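Local coordinates for neutral ceramidase (Pseudomonas aeruginosa, PDB 2ZWS), which cleaves the N-acyl linkage of ceramides to give sphingosine and free fatty acid, and also catalyses the reverse synthesis, using one bound zinc ion per subunit, at residues 69-74 with 297-302; 76-79 with 85-88; 90-95 with 403-408; 56-61 with 437-442. All coordinates share one frame; numbering follows the deposited sequence.

Contact 1. Residues 69-74 with 297-302; sequences AVHLKV and SRFRFV. With PLM (palmitic acid), chain G.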
loop_
_atom_site.group_PDB
_atom_site.type_symbol
_atom_site.label_atom_id
_atom_site.label_comp_id
_atom_site.label_asym_id
_atom_site.label_seq_id
_atom_site.Cartn_x
_atom_site.Cartn_y
_atom_site.Cartn_z
ATOM N N ALA A 69 -7.581 12.076 -1.501
ATOM C CA ALA A 69 -8.070 12.585 -0.206
ATOM C C ALA A 69 -7.048 12.471 0.954
ATOM O O ALA A 69 -6.933 13.364 1.817
ATOM C CB ALA A 69 -9.375 11.870 0.152
ATOM N N VAL A 70 -6.331 11.347 0.982
ATOM C CA VAL A 70 -5.273 11.105 1.950
ATOM C C VAL A 70 -4.134 12.080 1.685
ATOM O O VAL A 70 -3.656 12.721 2.615
ATOM C CB VAL A 70 -4.818 9.625 1.862
ATOM C CG1 VAL A 70 -3.570 9.380 2.734
ATOM C CG2 VAL A 70 -5.984 8.695 2.276
ATOM N N HIS A 71 -3.662 12.162 0.437
ATOM C CA HIS A 71 -2.570 13.080 0.093
ATOM C C HIS A 71 -2.875 14.511 0.538
ATOM O O HIS A 71 -2.061 15.151 1.223
ATOM C CB HIS A 71 -2.358 12.991 -1.421
ATOM C CG HIS A 71 -1.309 13.908 -1.948
ATOM N ND1 HIS A 71 -1.609 14.935 -2.817
ATOM C CD2 HIS A 71 0.041 13.926 -1.788
ATOM C CE1 HIS A 71 -0.495 15.565 -3.148
ATOM N NE2 HIS A 71 0.518 14.971 -2.542
ATOM N N LEU A 72 -4.068 14.989 0.231
ATOM C CA LEU A 72 -4.434 16.377 0.550
ATOM C C LEU A 72 -4.459 16.626 2.056
ATOM O O LEU A 72 -4.005 17.661 2.507
ATOM C CB LEU A 72 -5.795 16.731 -0.090
ATOM C CG LEU A 72 -5.792 16.756 -1.625
ATOM C CD1 LEU A 72 -7.228 16.939 -2.182
ATOM C CD2 LEU A 72 -4.850 17.831 -2.184
ATOM N N LYS A 73 -4.998 15.677 2.815
ATOM C CA LYS A 73 -5.141 15.857 4.255
ATOM C C LYS A 73 -3.792 15.711 4.929
ATOM O O LYS A 73 -3.489 16.455 5.854
ATOM C CB LYS A 73 -6.171 14.888 4.844
ATOM C CG LYS A 73 -6.444 15.100 6.344
ATOM C CD LYS A 73 -7.115 16.465 6.642
ATOM C CE LYS A 73 -7.846 16.427 7.966
ATOM N NZ LYS A 73 -8.790 15.262 8.006
ATOM N N VAL A 74 -2.984 14.755 4.467
ATOM C CA VAL A 74 -1.638 14.628 5.027
ATOM C C VAL A 74 -0.858 15.939 4.815
ATOM O O VAL A 74 -0.199 16.444 5.734
ATOM C CB VAL A 74 -0.883 13.409 4.435
ATOM C CG1 VAL A 74 0.634 13.493 4.708
ATOM C CG2 VAL A 74 -1.457 12.086 4.985
ATOM N N SER A 297 13.448 18.596 -6.407
ATOM C CA SER A 297 12.151 18.003 -6.707
ATOM C C SER A 297 11.272 18.952 -7.496
ATOM O O SER A 297 11.510 20.187 -7.531
ATOM C CB SER A 297 11.445 17.627 -5.403
ATOM O OG SER A 297 11.188 18.814 -4.665
ATOM N N ARG A 298 10.243 18.371 -8.123
ATOM C CA ARG A 298 9.174 19.171 -8.742
ATOM C C ARG A 298 7.852 18.456 -8.493
ATOM O O ARG A 298 7.824 17.236 -8.283
ATOM C CB ARG A 298 9.377 19.337 -10.257
ATOM C CG ARG A 298 10.570 20.184 -10.661
ATOM C CD ARG A 298 10.430 21.676 -10.305
ATOM N NE ARG A 298 11.518 22.428 -10.922
ATOM C CZ ARG A 298 12.772 22.446 -10.458
ATOM N NH1 ARG A 298 13.099 21.766 -9.365
ATOM N NH2 ARG A 298 13.707 23.131 -11.096
ATOM N N PHE A 299 6.778 19.237 -8.514
ATOM C CA PHE A 299 5.446 18.708 -8.290
ATOM C C PHE A 299 4.449 19.603 -9.002
ATOM O O PHE A 299 4.587 20.835 -8.977
ATOM C CB PHE A 299 5.098 18.719 -6.795
ATOM C CG PHE A 299 3.671 18.343 -6.505
ATOM C CD1 PHE A 299 3.349 17.032 -6.182
ATOM C CD2 PHE A 299 2.646 19.295 -6.566
ATOM C CE1 PHE A 299 2.039 16.656 -5.959
ATOM C CE2 PHE A 299 1.340 18.927 -6.314
ATOM C CZ PHE A 299 1.032 17.620 -6.015
ATOM N N ARG A 300 3.429 18.979 -9.584
ATOM C CA ARG A 300 2.349 19.699 -10.232
ATOM C C ARG A 300 1.053 18.914 -10.124
ATOM O O ARG A 300 1.042 17.738 -10.462
ATOM C CB ARG A 300 2.688 19.825 -11.734
ATOM C CG ARG A 300 2.570 21.200 -12.190
ATOM C CD ARG A 300 1.863 21.298 -13.502
ATOM N NE ARG A 300 2.443 20.575 -14.623
ATOM C CZ ARG A 300 1.868 20.563 -15.824
ATOM N NH1 ARG A 300 0.742 21.234 -15.998
ATOM N NH2 ARG A 300 2.415 19.907 -16.853
ATOM N N PHE A 301 -0.034 19.561 -9.683
ATOM C CA PHE A 301 -1.370 19.050 -9.998
ATOM C C PHE A 301 -1.730 19.413 -11.437
ATOM O O PHE A 301 -1.653 20.585 -11.826
ATOM C CB PHE A 301 -2.437 19.594 -9.057
ATOM C CG PHE A 301 -2.473 18.922 -7.703
ATOM C CD1 PHE A 301 -2.757 17.556 -7.590
ATOM C CD2 PHE A 301 -2.297 19.661 -6.532
ATOM C CE1 PHE A 301 -2.844 16.935 -6.345
ATOM C CE2 PHE A 301 -2.352 19.039 -5.250
ATOM C CZ PHE A 301 -2.608 17.685 -5.164
ATOM N N VAL A 302 -2.129 18.410 -12.205
ATOM C CA VAL A 302 -2.465 18.591 -13.636
ATOM C C VAL A 302 -3.938 18.310 -13.882
ATOM O O VAL A 302 -4.434 17.247 -13.521
ATOM C CB VAL A 302 -1.619 17.653 -14.535
ATOM C CG1 VAL A 302 -1.883 17.927 -16.003
ATOM C CG2 VAL A 302 -0.138 17.835 -14.227
HETATM C C1 PLM G . 12.983 26.165 -8.935
HETATM O O1 PLM G . 13.323 25.859 -7.764
HETATM O O2 PLM G . 13.785 25.964 -9.878
HETATM C C2 PLM G . 11.628 26.774 -9.207
HETATM C C3 PLM G . 10.548 25.911 -8.561
HETATM C C4 PLM G . 9.187 26.586 -8.671
HETATM C C5 PLM G . 8.963 27.727 -7.681
HETATM C C6 PLM G . 7.480 28.084 -7.677
HETATM C C7 PLM G . 7.187 29.269 -8.590
HETATM C C8 PLM G . 6.474 28.856 -9.870
HETATM C C9 PLM G . 6.004 30.081 -10.651
HETATM C CA PLM G . 6.482 30.060 -12.098
HETATM C CB PLM G . 5.429 29.453 -13.022
HETATM C CC PLM G . 6.077 28.445 -13.964
HETATM C CD PLM G . 5.839 28.812 -15.426
HETATM C CE PLM G . 6.822 28.108 -16.356
HETATM C CF PLM G . 6.282 26.765 -16.844
HETATM C CG PLM G . 5.354 26.926 -18.043
#

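Contact 2. Residues 76-79 with 85-88; sequences ARLK and VYDE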
loop_
_atom_site.group_PDB
_atom_site.type_symbol
_atom_site.label_atom_id
_atom_site.label_comp_id
_atom_site.label_asym_id
_atom_site.label_seq_id
_atom_site.Cartn_x
_atom_site.Cartn_y
_atom_site.Cartn_z
ATOM N N ALA A 76 -1.992 19.014 4.424
ATOM C CA ALA A 76 -2.517 20.050 5.303
ATOM C C ALA A 76 -2.006 19.877 6.728
ATOM O O ALA A 76 -1.623 20.856 7.375
ATOM C CB ALA A 76 -4.053 20.034 5.278
ATOM N N ARG A 77 -2.022 18.631 7.221
ATOM C CA ARG A 77 -1.557 18.336 8.581
ATOM C C ARG A 77 -0.090 18.675 8.752
ATOM O O ARG A 77 0.314 19.222 9.792
ATOM C CB ARG A 77 -1.758 16.857 8.918
ATOM C CG ARG A 77 -3.209 16.467 9.125
ATOM C CD ARG A 77 -3.755 17.039 10.437
ATOM N NE ARG A 77 -4.929 16.297 10.883
ATOM C CZ ARG A 77 -6.138 16.389 10.339
ATOM N NH1 ARG A 77 -6.362 17.193 9.304
ATOM N NH2 ARG A 77 -7.138 15.667 10.831
ATOM N N LEU A 78 0.711 18.339 7.747
ATOM C CA LEU A 78 2.147 18.647 7.804
ATOM C C LEU A 78 2.400 20.150 7.829
ATOM O O LEU A 78 3.289 20.634 8.551
ATOM C CB LEU A 78 2.915 17.981 6.657
ATOM C CG LEU A 78 3.005 16.451 6.756
ATOM C CD1 LEU A 78 3.523 15.922 5.421
ATOM C CD2 LEU A 78 3.841 15.987 7.986
ATOM N N LYS A 79 1.618 20.883 7.045
ATOM C CA LYS A 79 1.757 22.345 6.965
ATOM C C LYS A 79 1.321 23.018 8.251
ATOM O O LYS A 79 1.904 24.043 8.638
ATOM C CB LYS A 79 0.978 22.896 5.779
ATOM C CG LYS A 79 1.570 22.546 4.428
ATOM C CD LYS A 79 0.619 22.977 3.307
ATOM C CE LYS A 79 1.078 22.480 1.950
ATOM N NZ LYS A 79 0.091 22.833 0.874
ATOM N N VAL A 85 8.436 23.475 6.415
ATOM C CA VAL A 85 9.297 22.301 6.321
ATOM C C VAL A 85 8.884 21.397 5.161
ATOM O O VAL A 85 9.728 20.963 4.356
ATOM C CB VAL A 85 9.282 21.495 7.630
ATOM C CG1 VAL A 85 10.184 20.290 7.517
ATOM C CG2 VAL A 85 9.724 22.374 8.851
ATOM N N TYR A 86 7.586 21.109 5.103
ATOM C CA TYR A 86 7.036 20.185 4.106
ATOM C C TYR A 86 5.964 20.855 3.291
ATOM O O TYR A 86 5.199 21.661 3.805
ATOM C CB TYR A 86 6.417 18.960 4.780
ATOM C CG TYR A 86 7.393 18.160 5.607
ATOM C CD1 TYR A 86 7.285 18.119 7.003
ATOM C CD2 TYR A 86 8.422 17.455 5.001
ATOM C CE1 TYR A 86 8.184 17.390 7.760
ATOM C CE2 TYR A 86 9.331 16.719 5.751
ATOM C CZ TYR A 86 9.198 16.685 7.129
ATOM O OH TYR A 86 10.102 15.971 7.900
ATOM N N ASP A 87 5.911 20.490 2.015
ATOM C CA ASP A 87 4.750 20.784 1.193
ATOM C C ASP A 87 4.659 19.799 0.011
ATOM O O ASP A 87 5.328 18.764 -0.021
ATOM C CB ASP A 87 4.743 22.250 0.735
ATOM C CG ASP A 87 5.921 22.609 -0.164
ATOM O OD1 ASP A 87 6.567 21.713 -0.759
ATOM O OD2 ASP A 87 6.180 23.824 -0.308
ATOM N N GLU A 88 3.796 20.096 -0.950
ATOM C CA GLU A 88 3.610 19.161 -2.055
ATOM C C GLU A 88 4.895 18.890 -2.824
ATOM O O GLU A 88 5.032 17.823 -3.434
ATOM C CB GLU A 88 2.533 19.647 -3.021
ATOM C CG GLU A 88 2.625 21.112 -3.421
ATOM C CD GLU A 88 1.718 21.988 -2.576
ATOM O OE1 GLU A 88 0.594 22.316 -3.031
ATOM O OE2 GLU A 88 2.107 22.323 -1.446
#

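Contact 3. Residues 90-95 with 403-408; sequences NVMLAA and LELLGA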
loop_
_atom_site.group_PDB
_atom_site.type_symbol
_atom_site.label_atom_id
_atom_site.label_comp_id
_atom_site.label_asym_id
_atom_site.label_seq_id
_atom_site.Cartn_x
_atom_site.Cartn_y
_atom_site.Cartn_z
ATOM N N ASN A 90 7.941 18.355 -1.659
ATOM C CA ASN A 90 8.973 17.485 -1.074
ATOM C C ASN A 90 8.443 16.311 -0.267
ATOM O O ASN A 90 9.191 15.710 0.517
ATOM C CB ASN A 90 9.997 18.291 -0.265
ATOM C CG ASN A 90 9.436 18.796 1.033
ATOM O OD1 ASN A 90 8.217 18.930 1.179
ATOM N ND2 ASN A 90 10.321 19.131 1.978
ATOM N N VAL A 91 7.174 15.950 -0.501
ATOM C CA VAL A 91 6.582 14.810 0.204
ATOM C C VAL A 91 6.001 13.872 -0.857
ATOM O O VAL A 91 5.123 14.303 -1.638
ATOM C CB VAL A 91 5.445 15.274 1.193
ATOM C CG1 VAL A 91 4.751 14.046 1.785
ATOM C CG2 VAL A 91 5.960 16.226 2.296
ATOM N N MET A 92 6.459 12.614 -0.876
ATOM C CA MET A 92 5.912 11.615 -1.811
ATOM C C MET A 92 5.295 10.489 -1.008
ATOM O O MET A 92 5.943 9.926 -0.145
ATOM C CB MET A 92 7.006 11.045 -2.740
ATOM C CG MET A 92 6.471 10.089 -3.790
ATOM S SD MET A 92 7.751 9.448 -4.896
ATOM C CE MET A 92 8.294 10.958 -5.721
ATOM N N LEU A 93 4.046 10.156 -1.336
ATOM C CA LEU A 93 3.339 9.065 -0.654
ATOM C C LEU A 93 3.065 7.977 -1.663
ATOM O O LEU A 93 2.563 8.277 -2.736
ATOM C CB LEU A 93 2.001 9.575 -0.091
ATOM C CG LEU A 93 2.013 10.811 0.808
ATOM C CD1 LEU A 93 0.587 11.100 1.279
ATOM C CD2 LEU A 93 2.944 10.664 2.021
ATOM N N ALA A 94 3.422 6.735 -1.370
ATOM C CA ALA A 94 3.198 5.635 -2.298
ATOM C C ALA A 94 2.630 4.445 -1.549
ATOM O O ALA A 94 2.659 4.397 -0.314
ATOM C CB ALA A 94 4.482 5.286 -2.980
ATOM N N ALA A 95 2.061 3.505 -2.290
ATOM C CA ALA A 95 1.433 2.336 -1.679
ATOM C C ALA A 95 1.986 1.035 -2.267
ATOM O O ALA A 95 2.406 0.985 -3.443
ATOM C CB ALA A 95 -0.052 2.403 -1.957
ATOM N N LEU A 403 20.142 9.826 -9.016
ATOM C CA LEU A 403 18.857 9.117 -9.131
ATOM C C LEU A 403 17.712 10.074 -9.339
ATOM O O LEU A 403 17.690 11.155 -8.762
ATOM C CB LEU A 403 18.524 8.375 -7.841
ATOM C CG LEU A 403 19.593 7.481 -7.257
ATOM C CD1 LEU A 403 19.013 6.787 -6.015
ATOM C CD2 LEU A 403 20.071 6.468 -8.283
ATOM N N GLU A 404 16.754 9.662 -10.161
ATOM C CA GLU A 404 15.466 10.361 -10.177
ATOM C C GLU A 404 14.386 9.364 -9.870
ATOM O O GLU A 404 14.400 8.255 -10.391
ATOM C CB GLU A 404 15.172 11.042 -11.508
ATOM C CG GLU A 404 15.795 12.404 -11.622
ATOM C CD GLU A 404 15.466 13.114 -12.938
ATOM O OE1 GLU A 404 15.230 12.437 -13.977
ATOM O OE2 GLU A 404 15.475 14.363 -12.924
ATOM N N LEU A 405 13.468 9.778 -9.004
ATOM C CA LEU A 405 12.392 8.929 -8.538
ATOM C C LEU A 405 11.099 9.611 -8.981
ATOM O O LEU A 405 10.844 10.768 -8.654
ATOM C CB LEU A 405 12.481 8.821 -7.013
ATOM C CG LEU A 405 11.338 8.116 -6.288
ATOM C CD1 LEU A 405 11.171 6.652 -6.744
ATOM C CD2 LEU A 405 11.516 8.195 -4.782
ATOM N N LEU A 406 10.301 8.908 -9.769
ATOM C CA LEU A 406 9.040 9.455 -10.251
ATOM C C LEU A 406 7.886 8.890 -9.460
ATOM O O LEU A 406 7.836 7.681 -9.207
ATOM C CB LEU A 406 8.807 9.078 -11.711
ATOM C CG LEU A 406 9.594 9.739 -12.855
ATOM C CD1 LEU A 406 11.056 9.949 -12.601
ATOM C CD2 LEU A 406 9.394 8.930 -14.163
ATOM N N GLY A 407 6.953 9.766 -9.071
ATOM C CA GLY A 407 5.760 9.316 -8.367
ATOM C C GLY A 407 4.586 9.491 -9.326
ATOM O O GLY A 407 4.248 10.629 -9.697
ATOM N N ALA A 408 3.978 8.375 -9.737
ATOM C CA ALA A 408 2.886 8.382 -10.704
ATOM C C ALA A 408 1.600 7.832 -10.085
ATOM O O ALA A 408 1.635 6.757 -9.467
ATOM C CB ALA A 408 3.296 7.582 -11.922
#

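Contact 4. Residues 56-61 with 437-442; sequences LVYVNT and VFNGYA. With FMT (formic acid), chain E.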
loop_
_atom_site.group_PDB
_atom_site.type_symbol
_atom_site.label_atom_id
_atom_site.label_comp_id
_atom_site.label_asym_id
_atom_site.label_seq_id
_atom_site.Cartn_x
_atom_site.Cartn_y
_atom_site.Cartn_z
ATOM N N LEU A 56 13.811 15.988 1.580
ATOM C CA LEU A 56 12.750 15.245 0.937
ATOM C C LEU A 56 12.218 14.218 1.919
ATOM O O LEU A 56 12.956 13.744 2.784
ATOM C CB LEU A 56 13.309 14.495 -0.280
ATOM C CG LEU A 56 13.926 15.362 -1.393
ATOM C CD1 LEU A 56 14.560 14.437 -2.403
ATOM C CD2 LEU A 56 12.907 16.255 -2.064
ATOM N N VAL A 57 10.949 13.857 1.774
ATOM C CA VAL A 57 10.447 12.684 2.493
ATOM C C VAL A 57 9.636 11.792 1.539
ATOM O O VAL A 57 8.768 12.260 0.777
ATOM C CB VAL A 57 9.686 13.061 3.812
ATOM C CG1 VAL A 57 8.472 13.942 3.540
ATOM C CG2 VAL A 57 9.309 11.803 4.597
ATOM N N TYR A 58 9.961 10.502 1.592
ATOM C CA TYR A 58 9.262 9.465 0.850
ATOM C C TYR A 58 8.608 8.517 1.859
ATOM O O TYR A 58 9.251 8.101 2.827
ATOM C CB TYR A 58 10.270 8.687 -0.024
ATOM C CG TYR A 58 9.707 7.447 -0.640
ATOM C CD1 TYR A 58 9.814 6.205 -0.001
ATOM C CD2 TYR A 58 9.050 7.520 -1.859
ATOM C CE1 TYR A 58 9.273 5.053 -0.555
ATOM C CE2 TYR A 58 8.512 6.367 -2.457
ATOM C CZ TYR A 58 8.621 5.146 -1.790
ATOM O OH TYR A 58 8.084 4.019 -2.373
ATOM N N VAL A 59 7.304 8.282 1.690
ATOM C CA VAL A 59 6.584 7.371 2.577
ATOM C C VAL A 59 5.961 6.253 1.761
ATOM O O VAL A 59 5.234 6.525 0.791
ATOM C CB VAL A 59 5.462 8.107 3.425
ATOM C CG1 VAL A 59 4.836 7.153 4.412
ATOM C CG2 VAL A 59 6.014 9.358 4.159
ATOM N N ASN A 60 6.278 5.002 2.101
ATOM C CA ASN A 60 5.589 3.889 1.457
ATOM C C ASN A 60 4.603 3.263 2.457
ATOM O O ASN A 60 4.926 3.104 3.636
ATOM C CB ASN A 60 6.573 2.815 0.936
ATOM C CG ASN A 60 5.940 1.877 -0.078
ATOM O OD1 ASN A 60 5.295 2.302 -1.045
ATOM N ND2 ASN A 60 6.178 0.606 0.115
ATOM N N THR A 61 3.381 2.993 1.997
ATOM C CA THR A 61 2.298 2.573 2.872
ATOM C C THR A 61 1.751 1.187 2.495
ATOM O O THR A 61 1.614 0.840 1.293
ATOM C CB THR A 61 1.122 3.601 2.821
ATOM O OG1 THR A 61 0.572 3.653 1.483
ATOM C CG2 THR A 61 1.595 5.017 3.300
ATOM N N VAL A 437 13.882 5.716 -11.427
ATOM C CA VAL A 437 13.014 4.726 -10.795
ATOM C C VAL A 437 11.562 5.204 -10.926
ATOM O O VAL A 437 11.251 6.337 -10.560
ATOM C CB VAL A 437 13.346 4.552 -9.307
ATOM C CG1 VAL A 437 12.344 3.602 -8.667
ATOM C CG2 VAL A 437 14.747 3.993 -9.153
ATOM N N PHE A 438 10.698 4.347 -11.461
ATOM C CA PHE A 438 9.311 4.715 -11.671
ATOM C C PHE A 438 8.470 4.123 -10.547
ATOM O O PHE A 438 8.347 2.921 -10.476
ATOM C CB PHE A 438 8.859 4.167 -13.027
ATOM C CG PHE A 438 7.477 4.577 -13.409
ATOM C CD1 PHE A 438 7.257 5.682 -14.216
ATOM C CD2 PHE A 438 6.375 3.855 -12.945
ATOM C CE1 PHE A 438 5.953 6.073 -14.567
ATOM C CE2 PHE A 438 5.071 4.228 -13.302
ATOM C CZ PHE A 438 4.863 5.348 -14.106
ATOM N N ASN A 439 7.937 4.950 -9.656
ATOM C CA ASN A 439 7.096 4.454 -8.566
ATOM C C ASN A 439 5.632 4.763 -8.856
ATOM O O ASN A 439 5.209 5.898 -8.693
ATOM C CB ASN A 439 7.565 5.110 -7.247
ATOM C CG ASN A 439 7.044 4.398 -5.994
ATOM O OD1 ASN A 439 5.927 3.825 -5.967
ATOM N ND2 ASN A 439 7.840 4.448 -4.947
ATOM N N GLY A 440 4.876 3.768 -9.333
ATOM C CA GLY A 440 3.413 3.866 -9.520
ATOM C C GLY A 440 2.721 3.885 -8.160
ATOM O O GLY A 440 3.382 3.758 -7.114
ATOM N N TYR A 441 1.399 4.030 -8.164
ATOM C CA TYR A 441 0.602 4.036 -6.925
ATOM C C TYR A 441 1.028 5.161 -5.975
ATOM O O TYR A 441 0.988 4.989 -4.755
ATOM C CB TYR A 441 0.695 2.701 -6.173
ATOM C CG TYR A 441 0.447 1.494 -7.049
ATOM C CD1 TYR A 441 -0.846 1.012 -7.244
ATOM C CD2 TYR A 441 1.503 0.854 -7.707
ATOM C CE1 TYR A 441 -1.086 -0.114 -8.073
ATOM C CE2 TYR A 441 1.290 -0.250 -8.535
ATOM C CZ TYR A 441 -0.007 -0.721 -8.723
ATOM O OH TYR A 441 -0.173 -1.795 -9.547
ATOM N N ALA A 442 1.411 6.312 -6.526
ATOM C CA ALA A 442 1.878 7.433 -5.675
ATOM C C ALA A 442 0.954 8.656 -5.727
ATOM O O ALA A 442 0.540 9.090 -6.826
ATOM C CB ALA A 442 3.302 7.856 -6.060
HETATM C C FMT E . 6.609 -2.341 2.326
HETATM O O1 FMT E . 5.789 -3.156 2.865
HETATM O O2 FMT E . 6.665 -1.071 2.345
#

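Contact 1. Residues 69-74 with 297-302
On the strand whose Phe299 and Phe301 meet His71 of helix 68-81 in an aromatic cluster, Arg298 NH1 is gripped by two partners, donating to Ser297 O at 2.9 Å and forming a salt bridge with Asp296. That guanidinium also carries palmitic acid over one face, Arg298 NH2 lying 3.1 Å from O2 of the fatty acid; a long cationic side chain suits a place beside a carboxylate, though NH2 is hydrogen-bonded to the carbonyl oxygen of Leu490. His71 holds CG anti to its backbone nitrogen (chi1 178°) and drives its ring straight at the strand, so that the CE1 corner comes within 3.6 Å of Phe301 CZ and 3.8 Å of Phe299 CZ. The imidazole meets both phenylalanines rim to rim, its plane tilted 30° from that of Phe299 and 75° from that of Phe301, and neither pair is a stack. Within the strand, Phe299 CZ stands over the centre of the Phe301 face. Large flat side chains suit this place because they span the wide gap between helix and strand, whose axes stay 13.6 Å apart. Leu72 packs at a slant against the cluster, its CD2 methyl 3.7 Å from Phe301 CZ.

Contact 2. Residues 76-79 with 85-88
With chi1 of Lys79 at -70° and its later torsions all extended, the side chain runs out as a straight rod toward Glu88, whose own chain bends to meet it: CG sits between the backbone nitrogen and the carbonyl carbon (chi1 46°), and chi2 turns the carboxylate back. The result is a salt bridge in which Lys79 NZ donates to Glu88 OE2 at 3.1 Å, approaching on the syn side and 24° out of the carboxylate plane. Glu88 also adopts a second conformer, so the bridge is certain in only one of its two positions. On the way the lysine's methylenes lie against the loop, CG 3.8 Å from Tyr86 O and CE 3.9 Å from Asp87 CB. A lysine suits such an edge, greasy along its length and charged at its end. Asp87, an inferred substrate-binding residue, instead turns its carboxylate away, where OD1 accepts from the backbone of Asn89 and from a bound glycerol. Apart from the charged pair the contact is apolar: Leu78 CB and Tyr86 CB are 4.1 Å apart, and Leu78 CD2 comes obliquely to the tyrosine ring. Tyr86 is buried, and its hydroxyl is satisfied by a hydrogen bond with Arg55. The loop thus folds back on helix 68-81 before strand 91-95, Leu78 and Tyr86 both resting on Val91 of that strand and on Ile134 of helix 120-138.

Contact 3. Residues 90-95 with 403-408
Met92 reaches from strand 91-95 to strand 403-407 with an extended chain that hooks only at its end. CG lies anti to the backbone nitrogen (chi1 -176°), the next torsion is extended too, and the last bends to -64°, laying the CE methyl against the backbone of the other strand. There CE sits 3.8 Å from Gly407 N and 3.9 Å from Leu405 O. The sulfur lies beside them, with Met92 SD 4.0 Å from Leu405 CD2 and 4.0 Å from Gly407 CA. Glycine fits here because the sulfur lies so close to its CA that little room remains for a side chain on that side, the one that faces Met92. Leu405, its CG also anti to the backbone nitrogen, sends CD2 slantwise to the sulfur. Methionine is well matched to such a separation, since its unbranched, flexible chain can bridge strands whose axes remain 8.6 Å apart. All the contact is van der Waals in nature. The two strands belong to different sheets and cross at 65°, so this is face-to-face packing of sheets within the part of the chain that belongs to the N-terminal ceramidase family, consistent with the layered helix-sheet-sheet-helix arrangement known from the DmpA/ArgJ clan.

Contact 4. Residues 56-61 with 437-442
Tyr58 and Asn439 approach each other from opposite directions, out of strands in two different sheets, the phenol from strand 55-61 and the amide from strand 435-439. The amide stands at the edge of the tyrosine ring, near its plane, beside the hydroxyl, and the two flat groups are turned 49° from each other. Tyr58 OH lies 2.6 Å from the atom modelled as ND2 of Asn439, though the asparagine amide is probably turned over in the model. Tyr58 has CG anti to its backbone nitrogen (chi1 170°), which carries the ring off its own sheet and across the interior. Tyrosine suits the place by pairing a long apolar ring with a polar end, and asparagine by offering a short polar group to a buried position. Further along the strand, Asn60 belongs to the inferred substrate-binding site, and its ND2 donates to O2 of a formic acid molecule, probably from the crystallisation liquor, at 2.8 Å, with a bent N-H...O angle of 140°. Past the end of strand 435-439, Tyr441 has its hydroxyl bonded to the zinc ligand Glu411 and its ring against His97, another zinc ligand. Strands 41-49, 91-95 and 238-242, which supply Phe45, Ala94 and Ala242 around the pair, belong to the sheet of Tyr58, whereas Asn439 comes from the four-stranded sheet that faces it.

Overall arrangement
Contacts 3 and 4 lie deepest and share both sheets: strands 91-95 and 55-61 are neighbours in one, 403-407 and 435-439 in the other, with backbone pairs such as Leu406 O to Asn439 N (2.8 Å) joining the latter. Contact 3 is held by van der Waals contact alone, whereas contact 4, with the Asn439 side chain about 13 Å from the zinc ion, buries polar ends. Contacts 1 and 2 both use helix 68-81, which links strands 55-61 and 91-95 as a beta-alpha-beta crossover. Contact 1 is a buried aromatic cluster reaching the same sheet as 403-407; contact 2, at the partly exposed edge, adds a salt bridge. They touch where Phe299 packs on Glu88.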